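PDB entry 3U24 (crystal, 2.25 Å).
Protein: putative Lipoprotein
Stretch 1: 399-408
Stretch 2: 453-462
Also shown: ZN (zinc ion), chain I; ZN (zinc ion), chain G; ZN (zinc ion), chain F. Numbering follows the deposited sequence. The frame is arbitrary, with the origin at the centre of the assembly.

Stretch 1 399-408: HWILQILNIH
Stretch 2 453-462: GYGNFEPEMW

Stretch 1 is mostly helical and runs on in helix beyond His-408; residues 401-408 keep phi from -59 to -72° and psi from -30 to -50°. Stretch 2 (453-462) leaves a preceding helix at Gly-453, crosses a loop and enters a second helix at Pro-459 (-59/-38), with Glu-458 (-64/125) in the N-cap position and Trp-462 N bonded to Glu-458 O at 3.1 Å. The two approach most closely in backbone at Trp-400 and Met-461, whose CA atoms lie 5.7 Å apart, and together they bury 392 Å². Along stretch 1 the partners shift from Glu-458, Glu-460 and Met-461 at Trp-400 back to Tyr-454 at Ile-407.

His-399 (phi/psi -54/-40, chi1 t, chi2 74°) turns its imidazole to two zinc ions: ND1 binds the chain I ion at 2.4 Å, and NE2 binds the chain G ion at 2.0 Å. The chain G ion also carries waters 1 and 2, each at 2.2 Å from the metal. Both waters donate to the carboxylate of Glu-458 (chi1 t, chi2 t, chi3 35°), water 1 to OE1 at 3.2 Å and water 2 to OE2 at 2.6 Å, so the metal links the stretches through its water shell.

Trp-400 (chi1 m, chi2 -86°) points its CA-to-CB bond toward stretch 2 and is the residue most covered by it. At the edge of the indole, NE1 gives a weak hydrogen bond to Glu-458 OE1 (3.2 Å, 150°). One face lies against the start of the second helix, where CZ2 comes 3.5 Å from Glu-460 CB; Glu-460 (m, p, chi3 -10°) then leads its carboxylate away. Trp-400 CD1 sits 3.5 Å from Met-461 CA and 3.7 Å from Met-461 CB. The Met-461 selenium lies at the ring edge, with SE 5.1 Å from the centroid of the Trp-400 five-membered ring. Backbone bonding begins here too, Ile-404 N reaching Trp-400 O at 3.2 Å. Ile-401 and Leu-402 make no contact with stretch 2.

Gln-403 (m, t, chi3 63°) uses both ends of its amide. OE1 accepts a short 2.6 Å hydrogen bond from Tyr-454 OH, while NE2 donates to His-399 O at 2.9 Å and to water 1 at 3.1 Å. That water thus joins Gln-403, Glu-458 and zinc.

The next residue, Ile-404 (m, t), one turn on from Trp-400, brings CD1 to 4.1 Å from Met-461 SE, an apolar contact with the selenomethionine, whose CA-to-CB bond points sideways while its t, p, p side chain brings its end nearer to stretch 1. Ile-407 (m, t) sets CD1 over one face of the Tyr-454 ring, 4.1 Å from Tyr-454 CD2. Tyr-454 (t, chi2 84°) therefore pairs a polar tip with an apolar face. His-408 (t, chi2 109°) lies out of reach of stretch 2, its NE2 binding the chain F zinc at 1.9 Å.

Positive phi shapes the loop: Gly-453 (109/9) closes a Schellman motif, and Gly-455 (74/8), Asn-456 (55/45) and Phe-457 (55/32) follow Tyr-454 (-63/128).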

# COMPACT_ATOMS: atom_id res chain seq x y z
N HIS A 399 -4.95 -23.72 8.28
CA HIS A 399 -6.34 -23.81 8.76
C HIS A 399 -6.74 -22.57 9.54
O HIS A 399 -7.86 -22.08 9.42
CB HIS A 399 -6.48 -25.06 9.64
CG HIS A 399 -7.83 -25.21 10.30
ND1 HIS A 399 -8.94 -25.59 9.61
CD2 HIS A 399 -8.23 -25.04 11.61
CE1 HIS A 399 -9.98 -25.63 10.45
NE2 HIS A 399 -9.54 -25.28 11.67
N TRP A 400 -5.83 -22.07 10.35
CA TRP A 400 -6.07 -20.85 11.12
C TRP A 400 -5.81 -19.56 10.38
O TRP A 400 -6.64 -18.64 10.43
CB TRP A 400 -5.28 -20.89 12.40
CG TRP A 400 -5.62 -22.11 13.24
CD1 TRP A 400 -6.65 -22.25 14.15
CD2 TRP A 400 -4.96 -23.43 13.22
NE1 TRP A 400 -6.64 -23.49 14.72
CE2 TRP A 400 -5.66 -24.24 14.20
CE3 TRP A 400 -3.93 -23.98 12.51
CZ2 TRP A 400 -5.32 -25.56 14.44
CZ3 TRP A 400 -3.56 -25.28 12.78
CH2 TRP A 400 -4.24 -26.05 13.73
N ILE A 401 -4.69 -19.47 9.68
CA ILE A 401 -4.30 -18.20 9.08
C ILE A 401 -5.26 -17.84 7.94
O ILE A 401 -5.50 -16.68 7.72
CB ILE A 401 -2.84 -18.21 8.59
CG1 ILE A 401 -1.85 -18.25 9.77
CG2 ILE A 401 -2.54 -17.08 7.62
CD1 ILE A 401 -1.88 -17.10 10.75
N LEU A 402 -5.79 -18.82 7.23
CA LEU A 402 -6.76 -18.56 6.19
C LEU A 402 -8.02 -17.84 6.73
O LEU A 402 -8.58 -17.00 6.07
CB LEU A 402 -7.13 -19.86 5.48
CG LEU A 402 -8.10 -19.73 4.30
CD1 LEU A 402 -7.60 -18.66 3.30
CD2 LEU A 402 -8.37 -21.08 3.65
N GLN A 403 -8.42 -18.16 7.96
CA GLN A 403 -9.58 -17.55 8.59
C GLN A 403 -9.24 -16.09 8.96
O GLN A 403 -9.97 -15.16 8.65
CB GLN A 403 -9.99 -18.34 9.82
CG GLN A 403 -10.45 -19.78 9.57
CD GLN A 403 -10.80 -20.48 10.90
OE1 GLN A 403 -11.71 -20.05 11.60
NE2 GLN A 403 -10.05 -21.52 11.26
N ILE A 404 -8.07 -15.89 9.56
CA ILE A 404 -7.57 -14.55 9.83
C ILE A 404 -7.41 -13.69 8.56
O ILE A 404 -7.74 -12.51 8.59
CB ILE A 404 -6.24 -14.61 10.59
CG1 ILE A 404 -6.49 -15.16 11.98
CG2 ILE A 404 -5.61 -13.22 10.72
CD1 ILE A 404 -5.20 -15.64 12.58
N LEU A 405 -6.93 -14.28 7.47
CA LEU A 405 -6.85 -13.56 6.19
C LEU A 405 -8.23 -13.08 5.70
O LEU A 405 -8.37 -11.97 5.17
CB LEU A 405 -6.22 -14.43 5.08
CG LEU A 405 -6.15 -13.84 3.65
CD1 LEU A 405 -5.13 -12.70 3.58
CD2 LEU A 405 -5.84 -14.90 2.58
N ASN A 406 -9.23 -13.93 5.84
CA ASN A 406 -10.57 -13.60 5.40
C ASN A 406 -11.24 -12.54 6.31
O ASN A 406 -12.04 -11.75 5.83
CB ASN A 406 -11.43 -14.87 5.27
CG ASN A 406 -11.01 -15.75 4.09
OD1 ASN A 406 -10.54 -15.24 3.05
ND2 ASN A 406 -11.19 -17.10 4.24
N ILE A 407 -10.88 -12.51 7.59
CA ILE A 407 -11.29 -11.43 8.46
C ILE A 407 -10.68 -10.12 7.98
O ILE A 407 -11.41 -9.12 7.82
CB ILE A 407 -10.91 -11.74 9.92
CG1 ILE A 407 -11.80 -12.90 10.45
CG2 ILE A 407 -11.01 -10.49 10.78
CD1 ILE A 407 -11.44 -13.42 11.83
N HIS A 408 -9.36 -10.13 7.75
CA HIS A 408 -8.60 -8.95 7.36
C HIS A 408 -9.13 -8.41 6.05
O HIS A 408 -9.34 -7.22 5.91
CB HIS A 408 -7.10 -9.29 7.22
CG HIS A 408 -6.22 -8.15 6.74
ND1 HIS A 408 -5.35 -7.53 7.54
CD2 HIS A 408 -6.09 -7.53 5.48
CE1 HIS A 408 -4.69 -6.52 6.83
NE2 HIS A 408 -5.14 -6.53 5.59
N GLY A 453 -14.49 -13.66 20.70
CA GLY A 453 -14.79 -15.07 20.80
C GLY A 453 -14.70 -15.84 19.51
O GLY A 453 -15.11 -16.99 19.50
N TYR A 454 -14.20 -15.25 18.42
CA TYR A 454 -14.05 -16.00 17.20
C TYR A 454 -13.04 -17.17 17.39
O TYR A 454 -11.92 -16.97 17.87
CB TYR A 454 -13.64 -15.13 16.03
CG TYR A 454 -13.63 -15.91 14.75
CD1 TYR A 454 -14.79 -16.10 14.02
CD2 TYR A 454 -12.46 -16.53 14.31
CE1 TYR A 454 -14.78 -16.85 12.86
CE2 TYR A 454 -12.44 -17.27 13.15
CZ TYR A 454 -13.59 -17.44 12.44
OH TYR A 454 -13.54 -18.20 11.31
N GLY A 455 -13.48 -18.37 17.02
CA GLY A 455 -12.75 -19.60 17.25
C GLY A 455 -12.79 -20.05 18.70
O GLY A 455 -12.06 -20.97 19.10
N ASN A 456 -13.60 -19.37 19.50
CA ASN A 456 -13.84 -19.75 20.87
C ASN A 456 -12.58 -19.88 21.74
O ASN A 456 -12.44 -20.84 22.50
CB ASN A 456 -14.67 -21.04 20.92
CG ASN A 456 -15.31 -21.26 22.29
OD1 ASN A 456 -15.21 -22.34 22.86
ND2 ASN A 456 -15.95 -20.23 22.82
N PHE A 457 -11.68 -18.91 21.63
CA PHE A 457 -10.46 -18.88 22.42
C PHE A 457 -9.59 -20.15 22.29
O PHE A 457 -8.90 -20.52 23.22
CB PHE A 457 -10.79 -18.54 23.88
CG PHE A 457 -11.66 -17.31 24.02
CD1 PHE A 457 -11.10 -16.05 23.87
CD2 PHE A 457 -13.01 -17.42 24.21
CE1 PHE A 457 -11.89 -14.91 23.94
CE2 PHE A 457 -13.80 -16.29 24.30
CZ PHE A 457 -13.23 -15.03 24.16
N GLU A 458 -9.62 -20.80 21.14
CA GLU A 458 -8.77 -21.97 20.85
C GLU A 458 -7.29 -21.60 20.87
O GLU A 458 -6.88 -20.67 20.14
CB GLU A 458 -9.14 -22.52 19.47
CG GLU A 458 -8.38 -23.75 19.04
CD GLU A 458 -8.78 -24.24 17.65
OE1 GLU A 458 -9.10 -23.40 16.76
OE2 GLU A 458 -8.79 -25.46 17.47
N PRO A 459 -6.48 -22.30 21.69
CA PRO A 459 -5.08 -21.88 21.81
C PRO A 459 -4.33 -21.89 20.48
O PRO A 459 -3.54 -21.00 20.24
CB PRO A 459 -4.50 -22.89 22.79
CG PRO A 459 -5.67 -23.30 23.62
CD PRO A 459 -6.80 -23.37 22.66
N GLU A 460 -4.60 -22.87 19.63
CA GLU A 460 -3.96 -22.97 18.30
C GLU A 460 -4.20 -21.70 17.46
O GLU A 460 -3.30 -21.18 16.81
CB GLU A 460 -4.48 -24.21 17.52
CG GLU A 460 -3.97 -25.59 18.01
CD GLU A 460 -4.74 -26.19 19.19
OE1 GLU A 460 -5.60 -25.49 19.82
OE2 GLU A 460 -4.50 -27.38 19.49
N MSE A 461 -5.44 -21.23 17.48
CA MSE A 461 -5.86 -20.06 16.74
C MSE A 461 -5.10 -18.85 17.28
O MSE A 461 -4.52 -18.11 16.52
CB MSE A 461 -7.38 -19.86 16.88
CG MSE A 461 -7.91 -18.51 16.35
SE MSE A 461 -7.65 -18.37 14.42
CE MSE A 461 -9.35 -19.22 14.01
N TRP A 462 -5.08 -18.68 18.59
CA TRP A 462 -4.33 -17.56 19.17
C TRP A 462 -2.86 -17.59 18.84
O TRP A 462 -2.26 -16.56 18.52
CB TRP A 462 -4.57 -17.45 20.67
CG TRP A 462 -5.89 -16.75 20.91
CD1 TRP A 462 -7.17 -17.27 20.73
CD2 TRP A 462 -6.10 -15.38 21.33
NE1 TRP A 462 -8.12 -16.33 20.99
CE2 TRP A 462 -7.54 -15.18 21.36
CE3 TRP A 462 -5.27 -14.33 21.67
CZ2 TRP A 462 -8.10 -13.97 21.73
CZ3 TRP A 462 -5.84 -13.11 22.03
CH2 TRP A 462 -7.22 -12.93 22.06
ZN ZN I . -9.20 -26.17 7.28
ZN ZN G . -10.69 -25.25 13.37
ZN ZN F . -4.77 -5.17 4.33
O HOH W 1 -10.45 -23.08 13.90
O HOH W 2 -9.45 -26.06 15.01
O HOH W 3 -4.26 -6.35 2.62
O HOH W 4 -8.71 -24.51 5.88